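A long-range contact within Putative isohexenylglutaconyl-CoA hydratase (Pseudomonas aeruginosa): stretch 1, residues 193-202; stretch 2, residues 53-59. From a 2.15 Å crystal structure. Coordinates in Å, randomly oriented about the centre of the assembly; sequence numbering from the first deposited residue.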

ATOM      1  N   LEU A 193      24.776  10.223   5.981  1.00 44.43           N
ATOM      2  CA  LEU A 193      24.334   8.903   5.591  1.00 41.94           C
ATOM      3  C   LEU A 193      24.753   7.956   6.677  1.00 38.45           C
ATOM      4  O   LEU A 193      23.998   7.062   7.048  1.00 33.78           O
ATOM      5  CB  LEU A 193      24.962   8.498   4.258  1.00 45.84           C
ATOM      6  CG  LEU A 193      24.068   7.733   3.266  1.00 47.64           C
ATOM      7  CD1 LEU A 193      22.909   8.563   2.754  1.00 45.94           C
ATOM      8  CD2 LEU A 193      24.895   7.199   2.103  1.00 50.21           C
ATOM      9  N   GLU A 194      25.958   8.186   7.195  1.00 40.82           N
ATOM     10  CA  GLU A 194      26.572   7.304   8.185  1.00 39.38           C
ATOM     11  C   GLU A 194      25.991   7.494   9.572  1.00 36.23           C
ATOM     12  O   GLU A 194      26.079   6.596  10.405  1.00 29.05           O
ATOM     13  CB  GLU A 194      28.072   7.568   8.292  1.00 43.35           C
ATOM     14  CG  GLU A 194      28.914   6.977   7.198  1.00 46.46           C
ATOM     15  CD  GLU A 194      28.871   5.481   7.170  1.00 44.78           C
ATOM     16  OE1 GLU A 194      29.154   4.850   8.207  1.00 48.15           O
ATOM     17  OE2 GLU A 194      28.549   4.934   6.099  1.00 42.09           O
ATOM     18  N   GLN A 195      25.495   8.694   9.850  1.00 36.64           N
ATOM     19  CA  GLN A 195      24.996   8.990  11.177  1.00 34.37           C
ATOM     20  C   GLN A 195      23.673   8.317  11.254  1.00 32.48           C
ATOM     21  O   GLN A 195      23.403   7.625  12.212  1.00 36.90           O
ATOM     22  CB  GLN A 195      24.898  10.498  11.499  1.00 34.24           C
ATOM     23  CG  GLN A 195      23.890  11.356  10.721  1.00 41.76           C
ATOM     24  CD  GLN A 195      22.449  11.442  11.319  1.00 59.03           C
ATOM     25  OE1 GLN A 195      22.243  11.272  12.521  1.00 61.91           O
ATOM     26  NE2 GLN A 195      21.461  11.739  10.461  1.00 51.79           N
ATOM     27  N   ARG A 196      22.878   8.468  10.203  1.00 29.47           N
ATOM     28  CA  ARG A 196      21.601   7.775  10.113  1.00 27.49           C
ATOM     29  C   ARG A 196      21.770   6.283  10.298  1.00 25.60           C
ATOM     30  O   ARG A 196      20.948   5.645  10.938  1.00 28.20           O
ATOM     31  CB  ARG A 196      20.908   8.035   8.789  1.00 27.43           C
ATOM     32  CG  ARG A 196      19.562   7.344   8.701  1.00 33.99           C
ATOM     33  CD  ARG A 196      18.579   7.986   9.664  1.00 32.45           C
ATOM     34  NE  ARG A 196      18.313   9.364   9.276  1.00 34.52           N
ATOM     35  CZ  ARG A 196      17.572  10.224   9.978  1.00 47.16           C
ATOM     36  NH1 ARG A 196      17.001   9.861  11.135  1.00 44.89           N
ATOM     37  NH2 ARG A 196      17.378  11.454   9.511  1.00 50.77           N
ATOM     38  N   LEU A 197      22.823   5.729   9.728  1.00 30.01           N
ATOM     39  CA  LEU A 197      23.027   4.291   9.813  1.00 37.04           C
ATOM     40  C   LEU A 197      23.264   3.888  11.249  1.00 40.30           C
ATOM     41  O   LEU A 197      22.630   2.963  11.753  1.00 39.52           O
ATOM     42  CB  LEU A 197      24.204   3.828   8.971  1.00 29.69           C
ATOM     43  CG  LEU A 197      24.597   2.347   9.119  1.00 33.78           C
ATOM     44  CD1 LEU A 197      23.441   1.444   8.740  1.00 37.94           C
ATOM     45  CD2 LEU A 197      25.817   1.999   8.250  1.00 32.70           C
ATOM     46  N   GLU A 198      24.217   4.553  11.893  1.00 37.87           N
ATOM     47  CA  GLU A 198      24.521   4.247  13.273  1.00 38.83           C
ATOM     48  C   GLU A 198      23.323   4.600  14.200  1.00 23.70           C
ATOM     49  O   GLU A 198      23.162   4.002  15.258  1.00 28.56           O
ATOM     50  CB  GLU A 198      25.816   4.947  13.708  1.00 40.30           C
ATOM     51  CG  GLU A 198      26.124   4.764  15.192  1.00 44.29           C
ATOM     52  CD  GLU A 198      26.058   3.298  15.650  1.00 48.78           C
ATOM     53  OE1 GLU A 198      26.780   2.457  15.048  1.00 46.33           O
ATOM     54  OE2 GLU A 198      25.281   2.994  16.613  1.00 50.60           O
ATOM     55  N   GLU A 199      22.503   5.580  13.830  1.00 21.81           N
ATOM     56  CA  GLU A 199      21.320   5.867  14.632  1.00 33.28           C
ATOM     57  C   GLU A 199      20.394   4.640  14.599  1.00 34.44           C
ATOM     58  O   GLU A 199      20.044   4.080  15.645  1.00 31.94           O
ATOM     59  CB  GLU A 199      20.605   7.094  14.120  1.00 40.42           C
ATOM     60  CG  GLU A 199      19.377   7.433  14.918  1.00 55.81           C
ATOM     61  CD  GLU A 199      19.642   7.526  16.421  1.00 66.69           C
ATOM     62  OE1 GLU A 199      20.766   7.952  16.809  1.00 70.50           O
ATOM     63  OE2 GLU A 199      18.720   7.179  17.208  1.00 64.43           O
ATOM     64  N   THR A 200      20.069   4.205  13.378  1.00 33.57           N
ATOM     65  CA  THR A 200      19.242   3.022  13.118  1.00 28.13           C
ATOM     66  C   THR A 200      19.772   1.838  13.906  1.00 26.84           C
ATOM     67  O   THR A 200      19.030   1.136  14.567  1.00 29.38           O
ATOM     68  CB  THR A 200      19.276   2.662  11.641  1.00 26.35           C
ATOM     69  OG1 THR A 200      18.687   3.721  10.868  1.00 21.70           O
ATOM     70  CG2 THR A 200      18.542   1.336  11.357  1.00 30.70           C
ATOM     71  N   LEU A 201      21.072   1.650  13.874  1.00 28.38           N
ATOM     72  CA  LEU A 201      21.675   0.512  14.542  1.00 28.24           C
ATOM     73  C   LEU A 201      21.570   0.606  16.053  1.00 29.39           C
ATOM     74  O   LEU A 201      21.528  -0.411  16.724  1.00 34.23           O
ATOM     75  CB  LEU A 201      23.128   0.341  14.127  1.00 21.05           C
ATOM     76  CG  LEU A 201      23.359  -0.210  12.711  1.00 32.35           C
ATOM     77  CD1 LEU A 201      24.867  -0.249  12.399  1.00 30.79           C
ATOM     78  CD2 LEU A 201      22.737  -1.622  12.511  1.00 33.09           C
ATOM     79  N   GLU A 202      21.512   1.806  16.600  1.00 26.66           N
ATOM     80  CA  GLU A 202      21.412   1.893  18.041  1.00 32.43           C
ATOM     81  C   GLU A 202      19.941   1.682  18.421  1.00 31.96           C
ATOM     82  O   GLU A 202      19.657   1.098  19.441  1.00 31.36           O
ATOM     83  CB  GLU A 202      22.005   3.190  18.583  1.00 36.80           C
ATOM     84  CG  GLU A 202      22.471   3.018  20.012  1.00 49.51           C
ATOM     85  CD  GLU A 202      23.771   2.258  20.146  1.00 55.65           C
ATOM     86  OE1 GLU A 202      24.660   2.471  19.295  1.00 56.83           O
ATOM     87  OE2 GLU A 202      23.879   1.431  21.092  1.00 56.92           O
TER
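Stretch 2, residues 53-59: RALVLRG

Stretch 2 is a β-strand from Ala54 to Gly59, preceded by Arg53 in a loop or turn. It lies along the helix of stretch 1 and runs nearly antiparallel to it. The angle between their N-to-C directions is 165°, and the two axes come within 10.8 Å at their closest. At this spacing the backbones do not meet, and side chains fill the gap. No hydrogen bond crosses it. The helix is held by its own backbone bonds, such as Leu201 N to Leu197 O at 2.9 Å.

The register follows from the direction. Leu201, late in the helix segment, faces Ala54 at the start of the strand, with 7.8 Å from CA to CA. One helical turn back, Leu197 faces Val56, with 8.8 Å from CA to CA. Four residues of helix thus match two residues of strand. The strand alternates: Ala54, Val56 and Arg58 direct their CA-to-CB bonds toward the helix, while that of Leu55 points away.

At one end of the contact, a small side chain meets a large one. Ala54 offers only a methyl group, so the strand surface is low at this point. Leu201 fills the space. Its CA-to-CB bond points sideways, but with chi1 near m and chi2 near t its end comes nearer the strand. Leu201 CD2 reaches Ala54 CB at 3.9 Å. The same methyl also approaches the next inward residue, with Leu201 CD2 to Val56 CG2 at 4.4 Å.

Val56 is the central bump of the strand and has the largest area covered by the helix, 50 Å². Val56 CG1 packs on Leu197 CD1 at 3.9 Å. Val56 CG2 touches both leucines, with Leu197 CD1 at 4.3 Å and Leu201 CD2 at 4.4 Å. Val56 CG2 thus lies over the shallow notch between Leu197 CD1 and Leu201 CD2, which are 4.9 Å apart. The CA-to-CB bond of Leu197 points toward the strand; its chi1 is t and its chi2 is p.

Arg58 extends the contact toward the earlier part of the helix. Its long side chain brings the guanidinium beside Leu197, with Arg58 NH1 to Leu197 CD2 at 4.4 Å. The methyl lies at the edge of the guanidinium, near its plane. Glu194 is also near, with its OE2 4.4 Å from Arg58 NH1. This is an approach of opposite charges, too long for a salt bridge. The oxygen lies well out of the guanidinium plane, and no N-H points at it.

The contact is small, burying 196 Å² over both sides. Leu197, Leu201, Ala54 and Val56 form its apolar part, and all four are buried in the assembly.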

ATOM      1  N   ARG A  53      22.438  -9.807  14.564  1.00 24.98           N
ATOM      2  CA  ARG A  53      21.151  -9.139  14.831  1.00 22.15           C
ATOM      3  C   ARG A  53      20.832  -8.148  13.715  1.00 25.75           C
ATOM      4  O   ARG A  53      19.688  -7.728  13.562  1.00 20.67           O
ATOM      5  CB  ARG A  53      21.235  -8.343  16.141  1.00 27.89           C
ATOM      6  CG  ARG A  53      21.566  -9.150  17.389  1.00 33.59           C
ATOM      7  CD  ARG A  53      21.929  -8.243  18.576  1.00 36.33           C
ATOM      8  NE  ARG A  53      20.813  -7.401  19.016  1.00 33.88           N
ATOM      9  CZ  ARG A  53      20.872  -6.509  20.010  1.00 38.77           C
ATOM     10  NH1 ARG A  53      22.001  -6.288  20.703  1.00 39.05           N
ATOM     11  NH2 ARG A  53      19.790  -5.816  20.314  1.00 38.27           N
ATOM     12  N   ALA A  54      21.862  -7.736  12.966  1.00 28.13           N
ATOM     13  CA  ALA A  54      21.660  -6.833  11.842  1.00 24.96           C
ATOM     14  C   ALA A  54      22.623  -7.103  10.659  1.00 23.21           C
ATOM     15  O   ALA A  54      23.719  -7.636  10.822  1.00 15.36           O
ATOM     16  CB  ALA A  54      21.735  -5.400  12.287  1.00 24.68           C
ATOM     17  N   LEU A  55      22.150  -6.780   9.463  1.00 19.02           N
ATOM     18  CA  LEU A  55      22.955  -6.853   8.272  1.00 24.52           C
ATOM     19  C   LEU A  55      22.902  -5.485   7.631  1.00 23.82           C
ATOM     20  O   LEU A  55      21.834  -4.859   7.567  1.00 29.28           O
ATOM     21  CB  LEU A  55      22.449  -7.907   7.294  1.00 18.89           C
ATOM     22  CG  LEU A  55      22.239  -9.297   7.922  1.00 24.05           C
ATOM     23  CD1 LEU A  55      21.413 -10.203   6.991  1.00 19.09           C
ATOM     24  CD2 LEU A  55      23.561  -9.947   8.303  1.00 25.72           C
ATOM     25  N   VAL A  56      24.078  -5.014   7.215  1.00 18.58           N
ATOM     26  CA  VAL A  56      24.192  -3.787   6.441  1.00 23.64           C
ATOM     27  C   VAL A  56      24.761  -4.153   5.077  1.00 22.46           C
ATOM     28  O   VAL A  56      25.699  -4.913   4.945  1.00 25.69           O
ATOM     29  CB  VAL A  56      25.028  -2.725   7.163  1.00 29.40           C
ATOM     30  CG1 VAL A  56      24.812  -1.382   6.503  1.00 29.75           C
ATOM     31  CG2 VAL A  56      24.628  -2.650   8.634  1.00 25.54           C
ATOM     32  N   LEU A  57      24.092  -3.657   4.068  1.00 20.05           N
ATOM     33  CA  LEU A  57      24.278  -4.087   2.744  1.00 22.29           C
ATOM     34  C   LEU A  57      24.687  -2.839   2.024  1.00 27.39           C
ATOM     35  O   LEU A  57      23.983  -1.831   2.068  1.00 25.49           O
ATOM     36  CB  LEU A  57      22.969  -4.636   2.190  1.00 25.12           C
ATOM     37  CG  LEU A  57      23.089  -5.234   0.795  1.00 30.25           C
ATOM     38  CD1 LEU A  57      24.210  -6.234   0.707  1.00 29.09           C
ATOM     39  CD2 LEU A  57      21.756  -5.876   0.390  1.00 31.34           C
ATOM     40  N   ARG A  58      25.857  -2.901   1.400  1.00 29.60           N
ATOM     41  CA  ARG A  58      26.469  -1.703   0.857  1.00 34.85           C
ATOM     42  C   ARG A  58      27.318  -2.017  -0.376  1.00 27.23           C
ATOM     43  O   ARG A  58      27.680  -3.158  -0.627  1.00 33.27           O
ATOM     44  CB  ARG A  58      27.317  -1.008   1.936  1.00 40.92           C
ATOM     45  CG  ARG A  58      27.305   0.514   1.828  1.00 42.78           C
ATOM     46  CD  ARG A  58      28.187   1.210   2.864  1.00 50.27           C
ATOM     47  NE  ARG A  58      29.350   0.418   3.272  1.00 58.83           N
ATOM     48  CZ  ARG A  58      29.669   0.115   4.534  1.00 64.53           C
ATOM     49  NH1 ARG A  58      28.927   0.533   5.573  1.00 56.68           N
ATOM     50  NH2 ARG A  58      30.762  -0.613   4.757  1.00 68.30           N
ATOM     51  N   GLY A  59      27.614  -0.978  -1.146  1.00 29.17           N
ATOM     52  CA  GLY A  59      28.332  -1.117  -2.393  1.00 29.46           C
ATOM     53  C   GLY A  59      29.678  -0.407  -2.341  1.00 33.21           C
ATOM     54  O   GLY A  59      29.816   0.670  -1.772  1.00 32.96           O
TER